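Local coordinates for protein glycoside Hydrolase (PDB 5TA0) that probably hydrolyses agarose, a red-algal galactan, and is captured here as a point variant with neoagarooctaose bound, at residues I88-V91 / L92-K96; D165-F168 / G169-S172; S172-F175 / Y176-I180; F184-G187 / G188-E192; R263-Q266 / F267-A271. One frame throughout, in Å; residues are numbered along the deposited sequence.

Contact 1: residues I88-V91 / L92-K96. With SO4 (sulfate ion), chain F.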
loop_
_atom_site.group_PDB
_atom_site.type_symbol
_atom_site.label_atom_id
_atom_site.label_comp_id
_atom_site.label_asym_id
_atom_site.label_seq_id
_atom_site.Cartn_x
_atom_site.Cartn_y
_atom_site.Cartn_z
ATOM N N ILE A 88 17.511 13.783 6.077
ATOM C CA ILE A 88 18.688 12.973 5.794
ATOM C C ILE A 88 19.367 13.450 4.487
ATOM O O ILE A 88 20.608 13.487 4.402
ATOM C CB ILE A 88 18.397 11.456 5.868
ATOM C CG1 ILE A 88 19.701 10.652 5.860
ATOM C CG2 ILE A 88 17.440 10.992 4.766
ATOM C CD1 ILE A 88 19.492 9.187 6.130
ATOM N N LYS A 89 18.581 13.851 3.485
ATOM C CA LYS A 89 19.183 14.363 2.244
ATOM C C LYS A 89 19.985 15.624 2.500
ATOM O O LYS A 89 21.085 15.763 1.981
ATOM C CB LYS A 89 18.094 14.675 1.218
ATOM C CG LYS A 89 18.671 14.909 -0.174
ATOM C CD LYS A 89 17.566 15.242 -1.158
ATOM C CE LYS A 89 18.014 15.173 -2.594
ATOM N NZ LYS A 89 16.937 15.791 -3.425
ATOM N N THR A 90 19.437 16.552 3.279
ATOM C CA THR A 90 20.150 17.797 3.584
ATOM C C THR A 90 21.461 17.529 4.308
ATOM O O THR A 90 22.498 18.143 3.991
ATOM C CB THR A 90 19.253 18.774 4.355
ATOM O OG1 THR A 90 18.106 19.090 3.542
ATOM C CG2 THR A 90 19.984 20.044 4.685
ATOM N N VAL A 91 21.457 16.588 5.235
ATOM C CA VAL A 91 22.698 16.250 5.920
ATOM C C VAL A 91 23.687 15.632 4.940
ATOM O O VAL A 91 24.841 16.056 4.879
ATOM C CB VAL A 91 22.449 15.338 7.135
ATOM C CG1 VAL A 91 23.773 14.810 7.685
ATOM C CG2 VAL A 91 21.652 16.098 8.190
ATOM N N LEU A 92 23.265 14.647 4.138
ATOM C CA LEU A 92 24.169 14.070 3.151
ATOM C C LEU A 92 24.749 15.076 2.169
ATOM O O LEU A 92 25.935 15.022 1.837
ATOM C CB LEU A 92 23.474 12.943 2.361
ATOM C CG LEU A 92 24.338 12.221 1.327
ATOM C CD1 LEU A 92 25.597 11.622 1.948
ATOM C CD2 LEU A 92 23.512 11.130 0.658
ATOM N N ARG A 93 23.923 15.996 1.701
ATOM C CA ARG A 93 24.373 16.945 0.690
ATOM C C ARG A 93 25.322 18.009 1.231
ATOM O O ARG A 93 26.010 18.658 0.446
ATOM C CB ARG A 93 23.192 17.616 0.013
ATOM C CG ARG A 93 22.408 16.665 -0.873
ATOM C CD ARG A 93 21.536 17.445 -1.828
ATOM N NE ARG A 93 22.282 17.863 -2.995
ATOM C CZ ARG A 93 22.011 18.941 -3.721
ATOM N NH1 ARG A 93 22.751 19.208 -4.774
ATOM N NH2 ARG A 93 21.023 19.756 -3.392
ATOM N N ASN A 94 25.361 18.172 2.555
ATOM C CA ASN A 94 26.200 19.191 3.192
ATOM C C ASN A 94 27.316 18.682 4.060
ATOM O O ASN A 94 28.154 19.487 4.445
ATOM C CB ASN A 94 25.313 20.140 4.008
ATOM C CG ASN A 94 24.410 20.969 3.121
ATOM O OD1 ASN A 94 23.244 20.600 2.840
ATOM N ND2 ASN A 94 24.941 22.028 2.606
ATOM N N VAL A 95 27.361 17.397 4.386
ATOM C CA VAL A 95 28.407 16.880 5.276
ATOM C C VAL A 95 29.777 16.890 4.596
ATOM O O VAL A 95 29.923 16.595 3.408
ATOM C CB VAL A 95 27.994 15.502 5.827
ATOM C CG1 VAL A 95 28.015 14.408 4.753
ATOM C CG2 VAL A 95 28.843 15.112 7.027
ATOM N N LYS A 96 30.804 17.200 5.380
ATOM C CA LYS A 96 32.149 17.207 4.861
ATOM C C LYS A 96 32.641 15.772 4.654
ATOM O O LYS A 96 32.111 14.818 5.257
ATOM C CB LYS A 96 33.074 17.983 5.788
ATOM C CG LYS A 96 32.794 19.483 5.706
ATOM C CD LYS A 96 33.404 20.283 6.847
ATOM C CE LYS A 96 34.923 20.357 6.757
ATOM N NZ LYS A 96 35.511 21.099 5.615
HETATM S S SO4 F . 20.099 21.565 1.099
HETATM O O1 SO4 F . 20.537 20.171 0.840
HETATM O O2 SO4 F . 18.865 21.505 1.929
HETATM O O3 SO4 F . 21.141 22.329 1.798
HETATM O O4 SO4 F . 19.820 22.241 -0.206
#
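With CG anti to the backbone N (chi1 -167°) and the chain extended beyond it, Lys89 runs out beside Arg93, whose own CG stands anti to the carbonyl carbon (chi1 -70°). The two side chains point the same way, one helical turn apart, and in the Arg93 conformer described, one of two, Lys89 CG comes 4.2 Å from Arg93 CD. In that conformer Arg93 CG also rests 3.3 Å from Lys89 O. Their charged ends do not touch: Lys89 NZ is hydrogen-bonded to Gln141, and the same side chain borders a galactose unit of the bound glycan. Thr90 and Asn94 are likewise aligned side by side. A sulfate, probably from the crystallisation liquor, lies against this edge of the helix, with Thr90 OG1 3.0 Å from sulfate O2, although Gly86 O competes for the one hydroxyl proton. Sulfate O1 approaches Arg93 CB at 3.8 Å. Beneath the side chains, Leu92 N reaches Ile88 O at 2.9 Å in an almost straight bond (174°). The regular pattern ends at Val91 O, which takes two donors: Asn94 N at 3.2 Å from above the carbonyl plane, and Val95 N at 2.9 Å nearly in line with the C=O bond, just where Val95 leaves helical geometry. Ile88 and Leu92 pack on helix 170-183, while Val91 and Val95 face helix 107-123. These are the closing turns of an amphipathic helix in the outer layer of an alpha/beta barrel, its Lys89 side reaching the edge of the glycan site.

Contact 2: residues D165-F168 / G169-S172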
loop_
_atom_site.group_PDB
_atom_site.type_symbol
_atom_site.label_atom_id
_atom_site.label_comp_id
_atom_site.label_asym_id
_atom_site.label_seq_id
_atom_site.Cartn_x
_atom_site.Cartn_y
_atom_site.Cartn_z
ATOM N N ASP A 165 36.860 -6.052 0.553
ATOM C CA ASP A 165 36.762 -5.381 1.853
ATOM C C ASP A 165 35.813 -4.183 1.838
ATOM O O ASP A 165 35.331 -3.789 2.896
ATOM C CB ASP A 165 38.136 -4.915 2.345
ATOM C CG ASP A 165 39.060 -6.070 2.711
ATOM O OD1 ASP A 165 38.574 -7.139 3.151
ATOM O OD2 ASP A 165 40.286 -5.877 2.564
ATOM N N GLU A 166 35.561 -3.616 0.654
ATOM C CA GLU A 166 34.674 -2.450 0.516
ATOM C C GLU A 166 33.670 -2.729 -0.599
ATOM O O GLU A 166 33.793 -2.207 -1.702
ATOM C CB GLU A 166 35.477 -1.183 0.252
ATOM C CG GLU A 166 34.638 0.076 0.387
ATOM C CD GLU A 166 35.346 1.346 -0.002
ATOM O OE1 GLU A 166 36.584 1.424 0.114
ATOM O OE2 GLU A 166 34.674 2.301 -0.439
ATOM N N PRO A 167 32.654 -3.556 -0.303
ATOM C CA PRO A 167 31.654 -3.850 -1.320
ATOM C C PRO A 167 30.852 -2.610 -1.687
ATOM O O PRO A 167 30.738 -1.679 -0.890
ATOM C CB PRO A 167 30.755 -4.915 -0.669
ATOM C CG PRO A 167 31.037 -4.822 0.761
ATOM C CD PRO A 167 32.460 -4.390 0.900
ATOM N N PHE A 168 30.326 -2.613 -2.895
ATOM C CA PHE A 168 29.593 -1.453 -3.424
ATOM C C PHE A 168 28.506 -0.976 -2.480
ATOM O O PHE A 168 27.622 -1.721 -2.093
ATOM C CB PHE A 168 28.977 -1.829 -4.750
ATOM C CG PHE A 168 28.305 -0.696 -5.442
ATOM C CD1 PHE A 168 29.055 0.341 -5.960
ATOM C CD2 PHE A 168 26.912 -0.684 -5.615
ATOM C CE1 PHE A 168 28.446 1.378 -6.617
ATOM C CE2 PHE A 168 26.304 0.364 -6.266
ATOM C CZ PHE A 168 27.067 1.375 -6.780
ATOM N N GLY A 169 28.589 0.296 -2.100
ATOM C CA GLY A 169 27.690 0.895 -1.138
ATOM C C GLY A 169 28.181 0.980 0.297
ATOM O O GLY A 169 27.451 1.452 1.169
ATOM N N THR A 170 29.404 0.526 0.587
ATOM C CA THR A 170 29.926 0.571 1.955
ATOM C C THR A 170 29.845 1.989 2.528
ATOM O O THR A 170 29.338 2.169 3.641
ATOM C CB THR A 170 31.345 -0.001 2.016
ATOM O OG1 THR A 170 31.284 -1.419 1.733
ATOM C CG2 THR A 170 31.982 0.219 3.350
ATOM N N ALA A 171 30.312 2.981 1.781
ATOM C CA ALA A 171 30.320 4.353 2.298
ATOM C C ALA A 171 28.910 4.910 2.455
ATOM O O ALA A 171 28.596 5.556 3.450
ATOM C CB ALA A 171 31.157 5.263 1.432
ATOM N N SER A 172 28.047 4.649 1.488
ATOM C CA SER A 172 26.655 5.046 1.571
ATOM C C SER A 172 26.026 4.411 2.813
ATOM O O SER A 172 25.324 5.090 3.582
ATOM C CB SER A 172 25.887 4.578 0.331
ATOM O OG SER A 172 26.383 5.226 -0.842
HETATM O O HOH W 1 31.940 2.234 -0.426
#
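Pro167 O and Thr170 are joined by two hydrogen bonds. The hydroxyl OG1 of Thr170 donates to Pro167 O at 2.7 Å, lying in the carbonyl plane on a lone pair, and Thr170 N donates to the same oxygen at 3.0 Å, also in that plane. Both donors can share one acceptor because OG1 sits beside the backbone N, anti to the carbonyl carbon (chi1 -67°). The amide bond closes a type II beta turn from Pro167 to Thr170, in which Gly169, at positive phi (97°), holds the N-cap position; a CB there would collide with Phe168 O. Van der Waals contacts add to these: Glu166 CG lies 3.7 Å from Thr170 CB, and Thr170 OG1 also comes within 3.3 Å of Pro167 CD, the two side chains crossing at a slant. A valine here has no hydroxyl to give Pro167 O, and the turn would probably be held less firmly, by the amide bond alone. One water forms the third kind of link: it donates to Glu166 OE2 at 2.7 Å and accepts from Ala171 N at 2.8 Å, tying a carboxylate that also bonds Ser159 to an N-H of the first helical turn. The turn thus leads from the loop after strand 134-140 into helix 170-183, with Pro167 and Thr170 resting on Thr228 of helix 219-236 and the Phe168 ring in a cation-pi contact with Lys221.

Contact 3: residues S172-F175 / Y176-I180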
loop_
_atom_site.group_PDB
_atom_site.type_symbol
_atom_site.label_atom_id
_atom_site.label_comp_id
_atom_site.label_asym_id
_atom_site.label_seq_id
_atom_site.Cartn_x
_atom_site.Cartn_y
_atom_site.Cartn_z
ATOM N N SER A 172 28.047 4.649 1.488
ATOM C CA SER A 172 26.655 5.046 1.571
ATOM C C SER A 172 26.026 4.411 2.813
ATOM O O SER A 172 25.324 5.090 3.582
ATOM C CB SER A 172 25.887 4.578 0.331
ATOM O OG SER A 172 26.383 5.226 -0.842
ATOM N N GLY A 173 26.305 3.123 3.021
ATOM C CA GLY A 173 25.769 2.429 4.181
ATOM C C GLY A 173 26.267 2.951 5.527
ATOM O O GLY A 173 25.512 3.035 6.482
ATOM N N GLU A 174 27.551 3.249 5.582
ATOM C CA GLU A 174 28.118 3.821 6.794
ATOM C C GLU A 174 27.478 5.169 7.080
ATOM O O GLU A 174 27.141 5.463 8.222
ATOM C CB GLU A 174 29.632 3.949 6.706
ATOM C CG GLU A 174 30.215 4.552 7.961
ATOM C CD GLU A 174 31.718 4.706 7.958
ATOM O OE1 GLU A 174 32.169 5.743 8.482
ATOM O OE2 GLU A 174 32.435 3.787 7.521
ATOM N N PHE A 175 27.319 6.005 6.048
ATOM C CA PHE A 175 26.612 7.262 6.239
ATOM C C PHE A 175 25.237 6.994 6.874
ATOM O O PHE A 175 24.828 7.662 7.832
ATOM C CB PHE A 175 26.457 8.026 4.899
ATOM C CG PHE A 175 25.394 9.089 4.971
ATOM C CD1 PHE A 175 25.629 10.306 5.626
ATOM C CD2 PHE A 175 24.129 8.851 4.472
ATOM C CE1 PHE A 175 24.602 11.227 5.776
ATOM C CE2 PHE A 175 23.118 9.776 4.634
ATOM C CZ PHE A 175 23.359 10.958 5.263
ATOM N N TYR A 176 24.485 6.072 6.281
ATOM C CA TYR A 176 23.107 5.836 6.754
ATOM C C TYR A 176 23.091 5.323 8.194
ATOM O O TYR A 176 22.314 5.791 9.038
ATOM C CB TYR A 176 22.422 4.858 5.806
ATOM C CG TYR A 176 20.910 4.775 5.824
ATOM C CD1 TYR A 176 20.079 5.700 6.485
ATOM C CD2 TYR A 176 20.281 3.769 5.093
ATOM C CE1 TYR A 176 18.692 5.621 6.398
ATOM C CE2 TYR A 176 18.895 3.699 5.000
ATOM C CZ TYR A 176 18.107 4.614 5.665
ATOM O OH TYR A 176 16.737 4.594 5.606
ATOM N N GLY A 177 23.946 4.345 8.483
ATOM C CA GLY A 177 24.012 3.804 9.854
ATOM C C GLY A 177 24.439 4.860 10.869
ATOM O O GLY A 177 23.848 4.958 11.944
ATOM N N ARG A 178 25.442 5.664 10.536
ATOM C CA ARG A 178 25.897 6.715 11.460
ATOM C C ARG A 178 24.822 7.771 11.635
ATOM O O ARG A 178 24.586 8.253 12.730
ATOM C CB ARG A 178 27.194 7.352 11.004
ATOM C CG ARG A 178 28.424 6.473 11.137
ATOM C CD ARG A 178 29.644 7.276 10.725
ATOM N NE ARG A 178 30.868 6.527 10.935
ATOM C CZ ARG A 178 31.442 6.328 12.112
ATOM N NH1 ARG A 178 30.948 6.883 13.195
ATOM N NH2 ARG A 178 32.527 5.554 12.180
ATOM N N TYR A 179 24.151 8.146 10.551
ATOM C CA TYR A 179 23.087 9.136 10.647
ATOM C C TYR A 179 22.043 8.702 11.675
ATOM O O TYR A 179 21.624 9.489 12.549
ATOM C CB TYR A 179 22.406 9.320 9.267
ATOM C CG TYR A 179 21.267 10.309 9.298
ATOM C CD1 TYR A 179 19.975 9.891 9.588
ATOM C CD2 TYR A 179 21.504 11.653 9.089
ATOM C CE1 TYR A 179 18.931 10.802 9.685
ATOM C CE2 TYR A 179 20.465 12.579 9.129
ATOM C CZ TYR A 179 19.189 12.154 9.444
ATOM O OH TYR A 179 18.151 13.043 9.518
ATOM N N ILE A 180 21.577 7.478 11.549
ATOM C CA ILE A 180 20.533 6.943 12.427
ATOM C C ILE A 180 21.032 6.967 13.875
ATOM O O ILE A 180 20.336 7.453 14.779
ATOM C CB ILE A 180 20.087 5.528 12.001
ATOM C CG1 ILE A 180 19.425 5.536 10.617
ATOM C CG2 ILE A 180 19.148 4.903 13.027
ATOM C CD1 ILE A 180 19.476 4.193 9.930
#
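One face of the Phe175 ring is covered by Tyr179 CB, one turn further along the helix, while Phe175 CZ approaches Tyr179 CD2 at 4.3 Å. The other flat pair is the guanidinium of Arg178 and the carboxylate of Glu174. Glu174 OE1 lies at the guanidinium edge, near its plane, and forms a salt bridge with Arg178 NE at 2.9 Å through a nearly straight N-H...O hydrogen bond (168°). The two planes are turned 62° apart, and NE meets OE1 from above the carboxylate plane. Glu174 has CG anti to the backbone N and a fully extended chain, whereas Arg178 CG is anti to the carbonyl carbon (chi1 -71°); from these starts the two side chains run alongside each other, and Arg178 CD passes 3.9 Å from Glu174 CG. Glu174 OE1 is also bridged to Arg101, so one carboxylate oxygen serves two arginines, which probably stabilises its negative charge. A leucine here in place of Arg178 has no N-H for Glu174 OE1, and the carboxylate, left with Arg101 as its charged mate, would probably be freer to rotate. The helical backbone is regular, as in Gly177 N to Gly173 O at 2.9 Å and Tyr179 N to Phe175 O at 2.8 Å. Tyr176 lies on Ile229 and Val233 of helix 219-236, its hydroxyl bonded to Glu199 O, while Phe175 reaches Asn140 of strand 134-140. The arrangement is an i to i+4 salt bridge on a largely buried helix 170-183, set against the parallel strands of an alpha/beta barrel.

Contact 4: residues F184-G187 / G188-E192. With EDO (1,2-ethanediol), chain J.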
loop_
_atom_site.group_PDB
_atom_site.type_symbol
_atom_site.label_atom_id
_atom_site.label_comp_id
_atom_site.label_asym_id
_atom_site.label_seq_id
_atom_site.Cartn_x
_atom_site.Cartn_y
_atom_site.Cartn_z
ATOM N N PHE A 184 18.976 10.183 16.102
ATOM C CA PHE A 184 17.774 9.741 16.856
ATOM C C PHE A 184 18.098 9.445 18.317
ATOM O O PHE A 184 19.197 9.003 18.647
ATOM C CB PHE A 184 17.136 8.521 16.198
ATOM C CG PHE A 184 16.590 8.791 14.805
ATOM C CD1 PHE A 184 15.358 9.414 14.623
ATOM C CD2 PHE A 184 17.346 8.460 13.684
ATOM C CE1 PHE A 184 14.880 9.657 13.340
ATOM C CE2 PHE A 184 16.890 8.728 12.412
ATOM C CZ PHE A 184 15.644 9.306 12.243
ATOM N N GLY A 185 17.109 9.660 19.166
ATOM C CA GLY A 185 17.179 9.279 20.582
ATOM C C GLY A 185 16.058 8.347 20.940
ATOM O O GLY A 185 15.725 7.446 20.185
ATOM N N GLU A 186 15.444 8.591 22.106
ATOM C CA GLU A 186 14.414 7.732 22.673
ATOM C C GLU A 186 13.124 8.499 22.986
ATOM O O GLU A 186 12.269 8.003 23.734
ATOM C CB GLU A 186 14.950 7.061 23.957
ATOM C CG GLU A 186 16.149 6.145 23.748
ATOM C CD GLU A 186 17.465 6.879 23.558
ATOM O OE1 GLU A 186 17.735 7.895 24.245
ATOM O OE2 GLU A 186 18.249 6.435 22.687
ATOM N N GLY A 187 12.967 9.675 22.394
ATOM C CA GLY A 187 11.785 10.484 22.580
ATOM C C GLY A 187 12.025 11.758 23.363
ATOM O O GLY A 187 12.907 11.819 24.248
ATOM N N GLY A 188 11.273 12.792 23.028
ATOM C CA GLY A 188 11.261 14.018 23.801
ATOM C C GLY A 188 12.620 14.651 23.947
ATOM O O GLY A 188 13.334 14.875 22.963
ATOM N N GLU A 189 12.985 14.966 25.190
ATOM C CA GLU A 189 14.249 15.668 25.439
ATOM C C GLU A 189 15.490 14.797 25.240
ATOM O O GLU A 189 16.611 15.305 25.313
ATOM C CB GLU A 189 14.209 16.347 26.818
ATOM C CG GLU A 189 13.126 17.417 26.852
ATOM C CD GLU A 189 13.113 18.247 28.119
ATOM O OE1 GLU A 189 13.315 17.676 29.211
ATOM O OE2 GLU A 189 12.873 19.468 28.001
ATOM N N SER A 190 15.306 13.503 24.966
ATOM C CA SER A 190 16.408 12.628 24.556
ATOM C C SER A 190 16.613 12.578 23.036
ATOM O O SER A 190 17.562 11.979 22.571
ATOM C CB SER A 190 16.178 11.214 25.061
ATOM O OG SER A 190 15.230 10.493 24.278
ATOM N N GLY A 191 15.734 13.204 22.276
ATOM C CA GLY A 191 15.837 13.210 20.817
ATOM C C GLY A 191 14.682 12.473 20.174
ATOM O O GLY A 191 13.888 11.826 20.837
ATOM N N GLU A 192 14.588 12.600 18.850
ATOM C CA GLU A 192 13.487 11.995 18.102
ATOM C C GLU A 192 13.532 10.472 18.216
ATOM O O GLU A 192 14.584 9.878 18.073
ATOM C CB GLU A 192 13.601 12.413 16.637
ATOM C CG GLU A 192 12.455 11.886 15.791
ATOM C CD GLU A 192 12.447 12.410 14.373
ATOM O OE1 GLU A 192 12.922 13.520 14.101
ATOM O OE2 GLU A 192 11.880 11.690 13.502
HETATM C C1 EDO J . 12.928 14.413 10.538
HETATM O O1 EDO J . 12.274 14.767 11.750
HETATM C C2 EDO J . 12.642 12.964 10.233
HETATM O O2 EDO J . 13.383 12.107 11.098
#
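A G1 beta bulge, with Gly187 and Gly188 set across from Gly191, reverses the chain between helix 170-183 and strand 197-199. Gly187 N makes a weak bond to Gly191 O at 2.8 Å, and further back Gly185 N meets Glu192 O, also at 2.8 Å. Ser190 fills the bend: with its OG between the backbone N and the carbonyl carbon (chi1 78°), the hydroxyl donates to Gly187 O at 2.7 Å and accepts from Glu186 N at 2.9 Å. Ser190 N reaches that same Gly187 O, from the same face of its plane. Gly185 CA points a C-H at Ser190 O from 3.4 Å, and a side chain at Gly185 would run into that oxygen. At the open end of the reversal, Glu192 O lies at the edge of the Phe184 ring, and Phe184 CE1 is 3.6 Å from Glu192 OE2, with ring and carboxylate nearly perpendicular (89°). An ethanediol, probably from the crystallisation liquor, donates to both carboxylate oxygens, O1 to Glu192 OE1 at 2.7 Å and O2 to Glu192 OE2 at 2.9 Å. Tyr183, at the end of helix 170-183, also bonds Glu192 OE1, while Phe184 packs on Leu136 and Leu138 of strand 134-140.

Contact 5: residues R263-Q266 / F267-A271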
loop_
_atom_site.group_PDB
_atom_site.type_symbol
_atom_site.label_atom_id
_atom_site.label_comp_id
_atom_site.label_asym_id
_atom_site.label_seq_id
_atom_site.Cartn_x
_atom_site.Cartn_y
_atom_site.Cartn_z
ATOM N N ARG A 263 14.036 -8.183 -12.471
ATOM C CA ARG A 263 13.914 -7.209 -11.387
ATOM C C ARG A 263 13.508 -7.902 -10.081
ATOM O O ARG A 263 14.390 -8.407 -9.385
ATOM C CB ARG A 263 13.028 -6.046 -11.814
ATOM C CG ARG A 263 13.582 -5.310 -13.012
ATOM C CD ARG A 263 12.746 -4.105 -13.304
ATOM N NE ARG A 263 13.156 -3.476 -14.550
ATOM C CZ ARG A 263 12.989 -2.189 -14.842
ATOM N NH1 ARG A 263 12.504 -1.333 -13.963
ATOM N NH2 ARG A 263 13.378 -1.736 -16.033
ATOM N N TRP A 264 12.218 -7.968 -9.756
ATOM C CA TRP A 264 11.805 -8.577 -8.474
ATOM C C TRP A 264 12.307 -10.005 -8.253
ATOM O O TRP A 264 12.707 -10.351 -7.129
ATOM C CB TRP A 264 10.285 -8.439 -8.210
ATOM C CG TRP A 264 10.026 -7.208 -7.379
ATOM C CD1 TRP A 264 9.747 -5.953 -7.829
ATOM C CD2 TRP A 264 10.170 -7.110 -5.972
ATOM N NE1 TRP A 264 9.640 -5.075 -6.767
ATOM C CE2 TRP A 264 9.913 -5.762 -5.619
ATOM C CE3 TRP A 264 10.437 -8.041 -4.960
ATOM C CZ2 TRP A 264 10.014 -5.309 -4.310
ATOM C CZ3 TRP A 264 10.514 -7.584 -3.656
ATOM C CH2 TRP A 264 10.286 -6.236 -3.345
ATOM N N LYS A 265 12.326 -10.837 -9.297
ATOM C CA LYS A 265 12.884 -12.181 -9.139
ATOM C C LYS A 265 14.340 -12.109 -8.647
ATOM O O LYS A 265 14.730 -12.808 -7.708
ATOM C CB LYS A 265 12.771 -12.984 -10.442
ATOM C CG LYS A 265 13.223 -14.449 -10.346
ATOM C CD LYS A 265 14.647 -14.587 -10.897
ATOM C CE LYS A 265 15.101 -15.989 -11.325
ATOM N NZ LYS A 265 15.346 -16.962 -10.250
ATOM N N GLN A 266 15.151 -11.290 -9.313
ATOM C CA GLN A 266 16.547 -11.122 -8.948
ATOM C C GLN A 266 16.736 -10.477 -7.597
ATOM O O GLN A 266 17.660 -10.845 -6.869
ATOM C CB GLN A 266 17.308 -10.308 -10.014
ATOM C CG GLN A 266 17.294 -10.890 -11.422
ATOM C CD GLN A 266 17.804 -12.312 -11.496
ATOM O OE1 GLN A 266 18.753 -12.691 -10.806
ATOM N NE2 GLN A 266 17.140 -13.120 -12.300
ATOM N N PHE A 267 15.891 -9.496 -7.248
ATOM C CA PHE A 267 16.014 -8.873 -5.946
ATOM C C PHE A 267 15.760 -9.887 -4.813
ATOM O O PHE A 267 16.520 -9.964 -3.853
ATOM C CB PHE A 267 15.061 -7.696 -5.809
ATOM C CG PHE A 267 15.126 -7.015 -4.470
ATOM C CD1 PHE A 267 16.256 -6.349 -4.045
ATOM C CD2 PHE A 267 14.028 -7.025 -3.624
ATOM C CE1 PHE A 267 16.300 -5.688 -2.825
ATOM C CE2 PHE A 267 14.076 -6.392 -2.393
ATOM C CZ PHE A 267 15.195 -5.726 -1.990
ATOM N N ILE A 268 14.730 -10.722 -4.981
ATOM C CA ILE A 268 14.467 -11.764 -4.004
ATOM C C ILE A 268 15.652 -12.729 -3.951
ATOM O O ILE A 268 16.081 -13.094 -2.847
ATOM C CB ILE A 268 13.119 -12.463 -4.309
ATOM C CG1 ILE A 268 11.964 -11.473 -4.031
ATOM C CG2 ILE A 268 12.960 -13.765 -3.547
ATOM C CD1 ILE A 268 10.610 -11.906 -4.564
ATOM N N ASP A 269 16.174 -13.129 -5.119
ATOM C CA ASP A 269 17.288 -14.083 -5.145
ATOM C C ASP A 269 18.573 -13.538 -4.531
ATOM O O ASP A 269 19.312 -14.274 -3.901
ATOM C CB ASP A 269 17.597 -14.503 -6.577
ATOM C CG ASP A 269 16.545 -15.400 -7.193
ATOM O OD1 ASP A 269 15.611 -15.870 -6.499
ATOM O OD2 ASP A 269 16.627 -15.633 -8.414
ATOM N N ILE A 270 18.826 -12.252 -4.718
ATOM C CA ILE A 270 20.092 -11.632 -4.290
ATOM C C ILE A 270 20.051 -11.112 -2.866
ATOM O O ILE A 270 20.956 -11.395 -2.069
ATOM C CB ILE A 270 20.471 -10.495 -5.249
ATOM C CG1 ILE A 270 20.845 -11.072 -6.614
ATOM C CG2 ILE A 270 21.632 -9.655 -4.721
ATOM C CD1 ILE A 270 20.810 -10.009 -7.706
ATOM N N ALA A 271 19.002 -10.346 -2.544
ATOM C CA ALA A 271 18.950 -9.581 -1.298
ATOM C C ALA A 271 17.784 -10.009 -0.406
ATOM O O ALA A 271 17.707 -9.532 0.723
ATOM C CB ALA A 271 18.842 -8.104 -1.628
HETATM O O HOH W 2 18.855 -15.282 -9.824
#
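Trp264 and Phe267 form a T-shaped aromatic pair in the first turn of helix 264-271. The Phe267 edge points at one face of the indole, CD2 coming 3.6 Å from Trp264 CZ3, with planes 83° apart and the six-membered ring centroids 5.2 Å from each other. Ile268 meets the indole differently, at its edge, where Ile268 CG1 is 3.9 Å from Trp264 CE3. On another side of the helix Lys265, in the conformer described, one of two, bends at chi2 (-99°) and again at chi4 to curl over to Asp269, and NZ gives a salt bridge to Asp269 OD2 at 2.6 Å on the syn lone pair. A water donates to the same OD2 at 2.7 Å and to Gln266 OE1 at 2.8 Å, joining two side chains that do not bond directly. Tyr310 of helix 298-315 is hydrogen-bonded to both Asp269 OD1 and Lys265 NZ, and Gln266 NE2 reaches Asn261 O. The backbone bond from Phe267 N to Arg263 O, at 2.8 Å, starts the helix at its N-cap residue, whose guanidinium pairs with Asp210. The indole is fixed further by Thr247 at NE1 and by stacking on Tyr245. The helix thus divides its chemistry: rings and an isoleucine bury one flank, while on another Tyr310, the water and Lys265 together hold Asp269, which would be expected to keep it ionised and fixed in orientation.

How the contacts relate
Contact 2 leads into helix 170-183 and contact 3 continues along it; they share Ser172, their centres about 11 Å apart. Contact 1 packs against contact 3, with Leu92 CB 3.5 Å from Phe175 CZ. Contact 4 takes up the chain beyond that helix and touches contact 3 through Tyr179 and Phe184. Contact 5 stands apart, its centre about 36 Å from that of contact 4. Toward the bound glycan, the Lys89 side chain of contact 1 comes within about 4 Å of a galactose, whereas the side chains of Tyr179 and Glu192 are about 11 and 13 Å from one at their nearest atoms. The Arg263 side chain of contact 5 is about 4 Å from a calcium ion.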